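Local coordinates for protein N-acetylmuramoyl-l-alanine amidase (Bartonella henselae, PDB 3NE8) that probably cleaves, as a zinc-dependent hydrolase, the amide bond between N-acetylmuramic acid and L-alanine in peptidoglycan, as an enzyme of the cell-wall remodelling kind linked to bacterial cell division, at residues A[156-161]-A[220-225]; A[41-46]-A[215-220]. All blocks are in the same frame, centred on the assembly; numbering follows the deposited sequence. Where two conformers were deposited one is given.

Interaction 1 of 2, residues A[156-161]-A[220-225]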
loop_
_atom_site.group_PDB
_atom_site.type_symbol
_atom_site.label_atom_id
_atom_site.label_comp_id
_atom_site.label_asym_id
_atom_site.label_seq_id
_atom_site.Cartn_x
_atom_site.Cartn_y
_atom_site.Cartn_z
ATOM N N VAL A 156 1.678 12.083 0.450
ATOM C CA VAL A 156 1.355 12.917 1.598
ATOM C C VAL A 156 2.342 12.688 2.742
ATOM O O VAL A 156 2.855 13.640 3.322
ATOM C CB VAL A 156 -0.080 12.646 2.084
ATOM C CG1 VAL A 156 -0.293 13.221 3.481
ATOM C CG2 VAL A 156 -1.089 13.200 1.085
ATOM N N SER A 157 2.617 11.425 3.047
ATOM C CA SER A 157 3.551 11.087 4.122
ATOM C C SER A 157 4.921 11.729 3.897
ATOM O O SER A 157 5.493 12.329 4.803
ATOM C CB SER A 157 3.697 9.568 4.228
ATOM O OG SER A 157 4.613 9.212 5.255
ATOM N N ASN A 158 5.455 11.599 2.689
ATOM C CA ASN A 158 6.783 12.129 2.402
ATOM C C ASN A 158 6.835 13.649 2.277
ATOM O O ASN A 158 7.829 14.266 2.651
ATOM C CB ASN A 158 7.389 11.448 1.179
ATOM C CG ASN A 158 7.816 10.030 1.475
ATOM O OD1 ASN A 158 8.375 9.754 2.541
ATOM N ND2 ASN A 158 7.557 9.128 0.549
ATOM N N LEU A 159 5.764 14.255 1.780
ATOM C CA LEU A 159 5.711 15.718 1.759
ATOM C C LEU A 159 5.784 16.240 3.188
ATOM O O LEU A 159 6.490 17.207 3.470
ATOM C CB LEU A 159 4.449 16.228 1.068
ATOM C CG LEU A 159 4.392 16.030 -0.444
ATOM C CD1 LEU A 159 3.021 16.443 -0.946
ATOM C CD2 LEU A 159 5.484 16.825 -1.124
ATOM N N SER A 160 5.061 15.588 4.090
ATOM C CA SER A 160 5.063 15.980 5.490
ATOM C C SER A 160 6.459 15.848 6.096
ATOM O O SER A 160 6.927 16.743 6.800
ATOM C CB SER A 160 4.059 15.130 6.265
ATOM O OG SER A 160 4.073 15.451 7.645
ATOM N N LYS A 161 7.125 14.731 5.818
ATOM C CA LYS A 161 8.474 14.512 6.332
ATOM C C LYS A 161 9.448 15.561 5.797
ATOM O O LYS A 161 10.437 15.895 6.451
ATOM C CB LYS A 161 8.968 13.104 5.991
ATOM C CG LYS A 161 8.196 11.998 6.681
ATOM C CD LYS A 161 8.742 10.630 6.308
ATOM C CE LYS A 161 8.006 9.525 7.053
ATOM N NZ LYS A 161 8.568 8.179 6.758
ATOM N N ILE A 220 7.732 8.105 -5.600
ATOM C CA ILE A 220 7.631 7.251 -6.777
ATOM C C ILE A 220 8.584 6.066 -6.697
ATOM O O ILE A 220 8.206 4.927 -7.004
ATOM C CB ILE A 220 7.847 8.057 -8.077
ATOM C CG1 ILE A 220 6.672 9.017 -8.282
ATOM C CG2 ILE A 220 8.021 7.112 -9.268
ATOM C CD1 ILE A 220 6.910 10.047 -9.377
ATOM N N ARG A 221 9.816 6.296 -6.273
ATOM C CA ARG A 221 10.773 5.205 -6.097
ATOM C C ARG A 221 10.265 4.165 -5.094
ATOM O O ARG A 221 10.399 2.955 -5.306
ATOM C CB ARG A 221 12.128 5.755 -5.653
ATOM C CG ARG A 221 12.736 6.750 -6.634
ATOM C CD ARG A 221 13.576 6.064 -7.701
ATOM N NE ARG A 221 12.797 5.153 -8.534
ATOM C CZ ARG A 221 13.169 3.912 -8.828
ATOM N NH1 ARG A 221 14.313 3.432 -8.357
ATOM N NH2 ARG A 221 12.401 3.152 -9.595
ATOM N N GLN A 222 9.683 4.631 -3.992
ATOM C CA GLN A 222 9.140 3.709 -2.994
ATOM C C GLN A 222 7.968 2.920 -3.570
ATOM O O GLN A 222 7.837 1.721 -3.344
ATOM C CB GLN A 222 8.696 4.483 -1.758
ATOM C CG GLN A 222 9.843 5.044 -0.934
ATOM C CD GLN A 222 9.354 5.720 0.321
ATOM O OE1 GLN A 222 8.332 6.406 0.311
ATOM N NE2 GLN A 222 10.078 5.525 1.423
ATOM N N PHE A 223 7.121 3.594 -4.330
ATOM C CA PHE A 223 5.985 2.948 -4.969
ATOM C C PHE A 223 6.442 1.904 -5.991
ATOM O O PHE A 223 5.877 0.809 -6.063
ATOM C CB PHE A 223 5.125 4.031 -5.616
ATOM C CG PHE A 223 3.841 3.542 -6.223
ATOM C CD1 PHE A 223 2.820 3.040 -5.425
ATOM C CD2 PHE A 223 3.631 3.652 -7.589
ATOM C CE1 PHE A 223 1.618 2.637 -5.988
ATOM C CE2 PHE A 223 2.439 3.246 -8.160
ATOM C CZ PHE A 223 1.426 2.735 -7.357
ATOM N N ALA A 224 7.484 2.230 -6.755
ATOM C CA ALA A 224 8.043 1.289 -7.720
ATOM C C ALA A 224 8.561 0.040 -7.011
ATOM O O ALA A 224 8.335 -1.088 -7.459
ATOM C CB ALA A 224 9.164 1.945 -8.501
ATOM N N GLU A 225 9.276 0.231 -5.912
ATOM C CA GLU A 225 9.831 -0.911 -5.201
ATOM C C GLU A 225 8.722 -1.817 -4.682
ATOM O O GLU A 225 8.843 -3.045 -4.740
ATOM C CB GLU A 225 10.752 -0.453 -4.071
ATOM C CG GLU A 225 12.042 0.179 -4.575
ATOM C CD GLU A 225 12.830 0.885 -3.486
ATOM O OE1 GLU A 225 12.346 0.948 -2.337
ATOM O OE2 GLU A 225 13.934 1.385 -3.786
HETATM O O HOH W 1 9.108 7.379 3.654
#

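Interaction 2 of 2, residues A[41-46]-A[215-220]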
loop_
_atom_site.group_PDB
_atom_site.type_symbol
_atom_site.label_atom_id
_atom_site.label_comp_id
_atom_site.label_asym_id
_atom_site.label_seq_id
_atom_site.Cartn_x
_atom_site.Cartn_y
_atom_site.Cartn_z
ATOM N N ASP A 41 13.186 15.623 -14.305
ATOM C CA ASP A 41 14.609 15.722 -14.029
ATOM C C ASP A 41 14.987 14.951 -12.765
ATOM O O ASP A 41 15.980 14.239 -12.746
ATOM C CB ASP A 41 15.022 17.182 -13.889
ATOM C CG ASP A 41 16.522 17.356 -13.731
ATOM O OD1 ASP A 41 17.264 16.979 -14.662
ATOM O OD2 ASP A 41 16.959 17.872 -12.678
ATOM N N GLU A 42 14.208 15.107 -11.701
ATOM C CA GLU A 42 14.490 14.386 -10.465
ATOM C C GLU A 42 14.409 12.879 -10.680
ATOM O O GLU A 42 15.242 12.134 -10.171
ATOM C CB GLU A 42 13.541 14.835 -9.349
ATOM C CG GLU A 42 13.744 16.281 -8.885
ATOM C CD GLU A 42 15.132 16.540 -8.345
ATOM O OE1 GLU A 42 15.626 15.726 -7.543
ATOM O OE2 GLU A 42 15.735 17.569 -8.719
ATOM N N LEU A 43 13.400 12.430 -11.412
ATOM C CA LEU A 43 13.248 11.005 -11.673
ATOM C C LEU A 43 14.404 10.461 -12.505
ATOM O O LEU A 43 14.845 9.323 -12.298
ATOM C CB LEU A 43 11.908 10.724 -12.354
ATOM C CG LEU A 43 10.706 10.873 -11.436
ATOM C CD1 LEU A 43 9.441 10.934 -12.248
ATOM C CD2 LEU A 43 10.642 9.711 -10.452
ATOM N N GLN A 44 14.894 11.271 -13.439
ATOM C CA GLN A 44 15.958 10.850 -14.340
ATOM C C GLN A 44 17.333 10.870 -13.653
ATOM O O GLN A 44 18.302 10.292 -14.160
ATOM C CB GLN A 44 15.920 11.664 -15.642
ATOM C CG GLN A 44 14.728 11.267 -16.520
ATOM C CD GLN A 44 14.527 12.106 -17.767
ATOM O OE1 GLN A 44 15.083 13.214 -17.912
ATOM N NE2 GLN A 44 13.693 11.598 -18.675
ATOM N N LYS A 45 17.414 11.507 -12.487
ATOM C CA LYS A 45 18.622 11.437 -11.664
ATOM C C LYS A 45 18.685 10.092 -10.964
ATOM O O LYS A 45 19.762 9.615 -10.612
ATOM C CB LYS A 45 18.616 12.528 -10.590
ATOM C CG LYS A 45 18.889 13.929 -11.089
ATOM C CD LYS A 45 18.835 14.922 -9.933
ATOM C CE LYS A 45 19.153 16.336 -10.394
ATOM N NZ LYS A 45 19.012 17.327 -9.287
ATOM N N GLY A 46 17.520 9.497 -10.735
ATOM C CA GLY A 46 17.434 8.223 -10.048
ATOM C C GLY A 46 17.674 7.075 -11.004
ATOM O O GLY A 46 17.983 7.277 -12.178
ATOM N N SER A 215 10.706 15.289 -3.427
ATOM C CA SER A 215 9.934 14.476 -2.497
ATOM C C SER A 215 9.013 13.530 -3.266
ATOM O O SER A 215 8.905 12.341 -2.951
ATOM C CB SER A 215 9.119 15.381 -1.577
ATOM O OG SER A 215 8.324 14.609 -0.688
ATOM N N ILE A 216 8.331 14.050 -4.279
ATOM C CA ILE A 216 7.474 13.193 -5.090
ATOM C C ILE A 216 8.279 12.098 -5.786
ATOM O O ILE A 216 7.842 10.946 -5.850
ATOM C CB ILE A 216 6.630 14.017 -6.078
ATOM C CG1 ILE A 216 5.713 14.963 -5.297
ATOM C CG2 ILE A 216 5.826 13.109 -7.005
ATOM C CD1 ILE A 216 4.987 15.955 -6.138
ATOM N N ALA A 217 9.475 12.429 -6.264
ATOM C CA ALA A 217 10.322 11.432 -6.919
ATOM C C ALA A 217 10.689 10.308 -5.951
ATOM O O ALA A 217 10.694 9.131 -6.327
ATOM C CB ALA A 217 11.572 12.079 -7.500
ATOM N N TYR A 218 10.975 10.661 -4.701
ATOM C CA TYR A 218 11.249 9.667 -3.675
ATOM C C TYR A 218 10.028 8.774 -3.460
ATOM O O TYR A 218 10.154 7.546 -3.366
ATOM C CB TYR A 218 11.663 10.362 -2.375
ATOM C CG TYR A 218 11.987 9.416 -1.240
ATOM C CD1 TYR A 218 13.137 8.637 -1.262
ATOM C CD2 TYR A 218 11.144 9.304 -0.147
ATOM C CE1 TYR A 218 13.435 7.769 -0.219
ATOM C CE2 TYR A 218 11.437 8.441 0.905
ATOM C CZ TYR A 218 12.578 7.679 0.856
ATOM O OH TYR A 218 12.852 6.829 1.906
ATOM N N SER A 219 8.849 9.380 -3.380
ATOM C CA SER A 219 7.623 8.608 -3.230
ATOM C C SER A 219 7.427 7.647 -4.385
ATOM O O SER A 219 6.988 6.514 -4.187
ATOM C CB SER A 219 6.403 9.516 -3.112
ATOM O OG SER A 219 6.482 10.271 -1.913
ATOM N N ILE A 220 7.732 8.105 -5.600
ATOM C CA ILE A 220 7.631 7.251 -6.777
ATOM C C ILE A 220 8.584 6.066 -6.697
ATOM O O ILE A 220 8.206 4.927 -7.004
ATOM C CB ILE A 220 7.847 8.057 -8.077
ATOM C CG1 ILE A 220 6.672 9.017 -8.282
ATOM C CG2 ILE A 220 8.021 7.112 -9.268
ATOM C CD1 ILE A 220 6.910 10.047 -9.377
#

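Interaction 1 of 2, residues A[156-161]-A[220-225]
N158 and Q222 reach toward each other from opposite directions and meet amide to amide, a worked example of how two polar side chains can bridge a place where the backbones stand apart. The CA atoms of the pair are 10.3 Å from each other, and between the two segments the gap is spanned by one direct bond, from N158 ND2 to Q222 OE1 at 2.8 Å, with an N-H...O angle of 160°. The same OE1 takes a second hydrogen bond from N154 ND2, one turn before N158. The acceptor lies almost in the amide plane of N158, whereas N158 ND2 approaches Q222 from above its carbonyl plane, 37° out of it; the two amides are turned 44° against each other. Q222 crosses the gap because its chain runs extended beyond CG. A water closes the other side of the pair: it donates to N158 OD1 at 2.7 Å and accepts from Q222 NE2 at 3.1 Å, so both ends of each amide are engaged, a pattern consistent with the modelled orientation of both. K161 NZ also donates to this water, over a longer 3.3 Å.

The two segments belong to helices 135-161 and 206-227 of the zinc amidase domain, whose mixed sheet carries helices on its faces; on its inner side helix 206-227 rests I220 and F223 on strand 77-82. F223 also meets the ring of F151 from helix 135-161. Further out, N158 ND2 gives another hydrogen bond to S219 OG, about one turn before Q222.

Interaction 2 of 2, residues A[41-46]-A[215-220]
Helix 41-45 passes helix 215-220 at an axis separation of 9.1 Å with a crossing angle of -48°, nearest at L43 and A217, whose CA atoms lie 5.6 Å apart. The small side chain of A217 is consistent with so close an approach and points at the other helix, where its CB touches two residues: E42 CB at 3.9 Å and L43 CD2, also at 3.9 Å. L43 is the longer arm. With CG anti to its carbonyl carbon (chi1 -72°), it extends its branched end across I220 at about a right angle, and CD2 meets I220 CG2 at 3.9 Å while CD1 faces the CD1 of the same isoleucine. All the touching atoms are carbons, and no hydrogen bond crosses between the segments. The contact joins the C-terminal end of helix 28-45 to helix 206-227 beside the central sheet of the amidase domain, and L43 also touches T49 and V51 of the edge strand 49-53 that follows its helix. E42, whose chain bends at chi2 (-60°), lends only its CB to A217; its carboxylate instead forms a salt bridge with K45, NZ to OE2 at 3.3 Å, weak as a hydrogen bond. Both E42 and K45 also touch K210, earlier on helix 206-227.

Interaction 1 is a polar bridge and interaction 2 an apolar one, both on helix 206-227. Their centres are about 10 Å apart, and they share I220, which also touches F151 of helix 135-161. N158 joins them directly, its ND2 lying 2.9 Å from S219 OG in a probable hydrogen bond, and it also packs on Y218. Neither contact includes a zinc ligand. The metal is held by H13, E28, H82, D84 and E115; E28 lies at the start of helix 28-45, whose other end takes part in interaction 2, and H82 ends the strand on which I220 rests.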